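Local coordinates for urea carboxylase (Thermus thermophilus, PDB 3OEP), which is of unknown function but resembles KipI and KipA joined in one chain, and possibly binds ATP and acts as a hydrolase, at residues Leu171-Arg183 with Ala200-Glu212. Numbering follows the deposited sequence.
Sequences LGTSLVAVYDPHR and AEGPTPPEPRPLE
Leu171-Arg183 leaves strand 169-174 of the cyclophilin-like, probably KipI-like, domain and is lined by Ala200-Glu212, part of the irregular, proline-rich loop between strands 194-199 and 221-225. The two hydrogen bonds that cross directly both come from His182. Its NE2 points between successive carbonyls, donating weakly to Arg209 O (2.8 Å, N-H...O 125°) and Pro210 O (3.0 Å), a bifurcated arrangement in which neither bond is straight. Over one ring face the guanidinium of Arg209 lies nearly flat, centres 3.9 Å apart and planes at 28°; the bend at chi3 (54°) folds the arginine back over the imidazole. The Asx turn from Asp180 OD1 to His182 N (2.9 Å) holds the backbone carrying that ring, and a water joins the same OD1 to Arg209 N. Replacing His182 by alanine removes the imidazole and is likely to leave both carbonyls without this donor and the guanidinium without its stacking partner. Pro181 CB meets Leu211 CB at 4.1 Å. Pro208 CG lies 3.5 Å from Tyr179 O, and Pro205 CG 3.5 Å from Leu175 C. Leu175 spreads its methyls over backbone, CD1 reaching Ala200 O at 3.6 Å. Five prolines remove five N-H donors, consistent with the absence of strand pairing; apolar packing and bridging water supplement the weak imidazole bonds.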
# COMPACT_ATOMS: atom_id res chain seq x y z
N LEU A 171 9.57 -18.99 -15.61
CA LEU A 171 9.38 -20.25 -16.33
C LEU A 171 8.32 -20.17 -17.43
O LEU A 171 8.37 -20.93 -18.39
CB LEU A 171 8.97 -21.36 -15.36
CG LEU A 171 9.91 -21.67 -14.21
CD1 LEU A 171 9.48 -22.97 -13.54
CD2 LEU A 171 11.36 -21.76 -14.72
N GLY A 172 7.35 -19.28 -17.28
CA GLY A 172 6.29 -19.19 -18.26
C GLY A 172 5.32 -18.06 -18.04
O GLY A 172 5.59 -17.11 -17.29
N THR A 173 4.17 -18.18 -18.71
CA THR A 173 3.14 -17.16 -18.74
C THR A 173 1.80 -17.79 -18.40
O THR A 173 1.38 -18.74 -19.06
CB THR A 173 3.04 -16.55 -20.15
OG1 THR A 173 4.32 -16.04 -20.55
CG2 THR A 173 2.00 -15.43 -20.18
N SER A 174 1.11 -17.25 -17.40
CA SER A 174 -0.23 -17.73 -17.07
C SER A 174 -1.20 -17.29 -18.16
O SER A 174 -1.15 -16.15 -18.62
CB SER A 174 -0.68 -17.18 -15.72
OG SER A 174 -2.02 -17.56 -15.43
N LEU A 175 -2.08 -18.21 -18.56
CA LEU A 175 -3.06 -17.91 -19.61
C LEU A 175 -4.40 -17.46 -19.03
O LEU A 175 -5.38 -17.27 -19.76
CB LEU A 175 -3.21 -19.11 -20.55
CG LEU A 175 -1.87 -19.56 -21.17
CD1 LEU A 175 -2.10 -20.71 -22.14
CD2 LEU A 175 -1.15 -18.40 -21.85
N VAL A 176 -4.42 -17.29 -17.70
CA VAL A 176 -5.52 -16.64 -17.00
C VAL A 176 -4.97 -15.50 -16.15
O VAL A 176 -3.86 -15.60 -15.59
CB VAL A 176 -6.31 -17.63 -16.11
CG1 VAL A 176 -7.04 -18.67 -16.97
CG2 VAL A 176 -5.39 -18.32 -15.10
N ALA A 177 -5.72 -14.41 -16.05
CA ALA A 177 -5.34 -13.28 -15.23
C ALA A 177 -5.76 -13.56 -13.79
O ALA A 177 -6.95 -13.75 -13.51
CB ALA A 177 -6.00 -11.99 -15.74
N VAL A 178 -4.80 -13.63 -12.88
CA VAL A 178 -5.12 -13.92 -11.48
C VAL A 178 -5.77 -12.71 -10.78
O VAL A 178 -6.47 -12.86 -9.78
CB VAL A 178 -3.89 -14.44 -10.70
CG1 VAL A 178 -3.36 -15.73 -11.35
CG2 VAL A 178 -2.78 -13.38 -10.62
N TYR A 179 -5.60 -11.52 -11.36
CA TYR A 179 -6.14 -10.28 -10.80
C TYR A 179 -6.73 -9.40 -11.89
O TYR A 179 -6.06 -9.08 -12.86
CB TYR A 179 -5.04 -9.53 -10.05
CG TYR A 179 -5.44 -8.15 -9.60
CD1 TYR A 179 -6.46 -7.97 -8.68
CD2 TYR A 179 -4.79 -7.02 -10.08
CE1 TYR A 179 -6.85 -6.69 -8.26
CE2 TYR A 179 -5.15 -5.75 -9.67
CZ TYR A 179 -6.18 -5.59 -8.76
OH TYR A 179 -6.54 -4.33 -8.34
N ASP A 180 -8.00 -9.01 -11.72
CA ASP A 180 -8.66 -8.11 -12.67
C ASP A 180 -9.72 -7.31 -11.93
O ASP A 180 -10.78 -7.84 -11.63
CB ASP A 180 -9.30 -8.89 -13.82
CG ASP A 180 -9.99 -7.98 -14.85
OD1 ASP A 180 -10.09 -6.76 -14.63
OD2 ASP A 180 -10.44 -8.51 -15.89
N PRO A 181 -9.44 -6.03 -11.64
CA PRO A 181 -10.39 -5.26 -10.84
C PRO A 181 -11.71 -4.93 -11.53
O PRO A 181 -12.61 -4.40 -10.88
CB PRO A 181 -9.61 -3.97 -10.52
CG PRO A 181 -8.60 -3.84 -11.58
CD PRO A 181 -8.26 -5.23 -12.03
N HIS A 182 -11.84 -5.27 -12.81
CA HIS A 182 -13.07 -5.01 -13.57
C HIS A 182 -14.08 -6.15 -13.56
O HIS A 182 -15.25 -5.92 -13.86
CB HIS A 182 -12.74 -4.65 -15.01
CG HIS A 182 -12.03 -3.34 -15.15
ND1 HIS A 182 -12.71 -2.14 -15.24
CD2 HIS A 182 -10.72 -3.03 -15.17
CE1 HIS A 182 -11.83 -1.15 -15.34
NE2 HIS A 182 -10.62 -1.67 -15.29
N ARG A 183 -13.66 -7.37 -13.22
CA ARG A 183 -14.61 -8.48 -13.28
C ARG A 183 -15.32 -8.69 -11.95
O ARG A 183 -14.94 -8.13 -10.92
CB ARG A 183 -13.92 -9.76 -13.77
CG ARG A 183 -12.97 -10.38 -12.78
CD ARG A 183 -12.11 -11.48 -13.41
NE ARG A 183 -11.06 -11.84 -12.47
CZ ARG A 183 -9.93 -12.48 -12.76
NH1 ARG A 183 -9.07 -12.72 -11.79
NH2 ARG A 183 -9.64 -12.86 -14.01
N ALA A 200 -0.41 -25.46 -21.50
CA ALA A 200 -1.47 -25.15 -22.45
C ALA A 200 -1.01 -24.12 -23.47
O ALA A 200 -0.04 -23.39 -23.25
CB ALA A 200 -2.70 -24.62 -21.71
N GLU A 201 -1.74 -24.08 -24.58
CA GLU A 201 -1.55 -23.05 -25.60
C GLU A 201 -2.66 -22.02 -25.46
O GLU A 201 -3.76 -22.31 -24.99
CB GLU A 201 -1.60 -23.68 -26.99
CG GLU A 201 -0.42 -24.58 -27.28
CD GLU A 201 -0.42 -25.14 -28.69
OE1 GLU A 201 -1.43 -24.98 -29.41
OE2 GLU A 201 0.61 -25.75 -29.08
N GLY A 202 -2.35 -20.79 -25.85
CA GLY A 202 -3.34 -19.72 -25.82
C GLY A 202 -2.67 -18.37 -25.80
O GLY A 202 -1.45 -18.28 -25.63
N PRO A 203 -3.47 -17.31 -25.96
CA PRO A 203 -2.96 -15.95 -25.94
C PRO A 203 -2.61 -15.48 -24.53
O PRO A 203 -3.20 -15.93 -23.55
CB PRO A 203 -4.13 -15.14 -26.48
CG PRO A 203 -5.34 -15.89 -26.02
CD PRO A 203 -4.94 -17.34 -26.07
N THR A 204 -1.65 -14.56 -24.45
CA THR A 204 -1.32 -13.94 -23.19
C THR A 204 -2.47 -13.02 -22.80
O THR A 204 -2.92 -12.23 -23.62
CB THR A 204 -0.03 -13.11 -23.32
OG1 THR A 204 1.03 -13.98 -23.73
CG2 THR A 204 0.32 -12.44 -22.01
N PRO A 205 -2.97 -13.14 -21.55
CA PRO A 205 -4.06 -12.25 -21.15
C PRO A 205 -3.61 -10.80 -21.15
O PRO A 205 -2.43 -10.53 -20.92
CB PRO A 205 -4.39 -12.71 -19.72
CG PRO A 205 -3.85 -14.08 -19.61
CD PRO A 205 -2.65 -14.12 -20.50
N PRO A 206 -4.53 -9.87 -21.40
CA PRO A 206 -4.15 -8.46 -21.30
C PRO A 206 -3.72 -8.06 -19.89
O PRO A 206 -4.09 -8.72 -18.92
CB PRO A 206 -5.42 -7.70 -21.72
CG PRO A 206 -6.54 -8.67 -21.56
CD PRO A 206 -5.97 -10.05 -21.67
N GLU A 207 -2.94 -6.99 -19.77
CA GLU A 207 -2.62 -6.44 -18.46
C GLU A 207 -3.91 -5.91 -17.84
O GLU A 207 -4.75 -5.36 -18.56
CB GLU A 207 -1.62 -5.29 -18.55
CG GLU A 207 -0.24 -5.67 -18.97
CD GLU A 207 0.75 -4.53 -18.79
OE1 GLU A 207 0.35 -3.45 -18.30
OE2 GLU A 207 1.93 -4.72 -19.14
N PRO A 208 -4.05 -6.03 -16.51
CA PRO A 208 -5.18 -5.40 -15.84
C PRO A 208 -5.31 -3.93 -16.21
O PRO A 208 -4.31 -3.21 -16.23
CB PRO A 208 -4.84 -5.55 -14.36
CG PRO A 208 -3.95 -6.73 -14.28
CD PRO A 208 -3.21 -6.80 -15.58
N ARG A 209 -6.52 -3.50 -16.53
CA ARG A 209 -6.78 -2.12 -16.88
C ARG A 209 -7.16 -1.34 -15.61
O ARG A 209 -7.88 -1.87 -14.77
CB ARG A 209 -7.92 -2.07 -17.89
CG ARG A 209 -8.21 -0.70 -18.43
CD ARG A 209 -9.05 -0.78 -19.69
NE ARG A 209 -10.27 -1.56 -19.49
CZ ARG A 209 -11.40 -1.10 -18.96
NH1 ARG A 209 -11.50 0.16 -18.55
NH2 ARG A 209 -12.45 -1.90 -18.83
N PRO A 210 -6.66 -0.10 -15.45
CA PRO A 210 -7.01 0.66 -14.25
C PRO A 210 -8.52 0.79 -14.03
O PRO A 210 -9.27 0.96 -15.00
CB PRO A 210 -6.37 2.03 -14.49
CG PRO A 210 -5.27 1.76 -15.45
CD PRO A 210 -5.75 0.66 -16.33
N LEU A 211 -8.95 0.68 -12.78
CA LEU A 211 -10.36 0.81 -12.42
C LEU A 211 -10.63 2.27 -12.08
O LEU A 211 -10.02 2.81 -11.17
CB LEU A 211 -10.71 -0.07 -11.22
CG LEU A 211 -12.15 -0.01 -10.71
CD1 LEU A 211 -13.13 -0.53 -11.77
CD2 LEU A 211 -12.31 -0.79 -9.41
N GLU A 212 -11.55 2.89 -12.80
CA GLU A 212 -11.95 4.27 -12.53
C GLU A 212 -12.86 4.34 -11.30
O GLU A 212 -13.86 3.62 -11.23
CB GLU A 212 -12.69 4.87 -13.73
CG GLU A 212 -11.78 5.25 -14.89
CD GLU A 212 -11.07 6.59 -14.70
OE1 GLU A 212 -11.45 7.37 -13.80
OE2 GLU A 212 -10.11 6.86 -15.46
O HOH W 1 -5.46 -16.82 -22.43
O HOH W 2 -8.79 -5.37 -16.58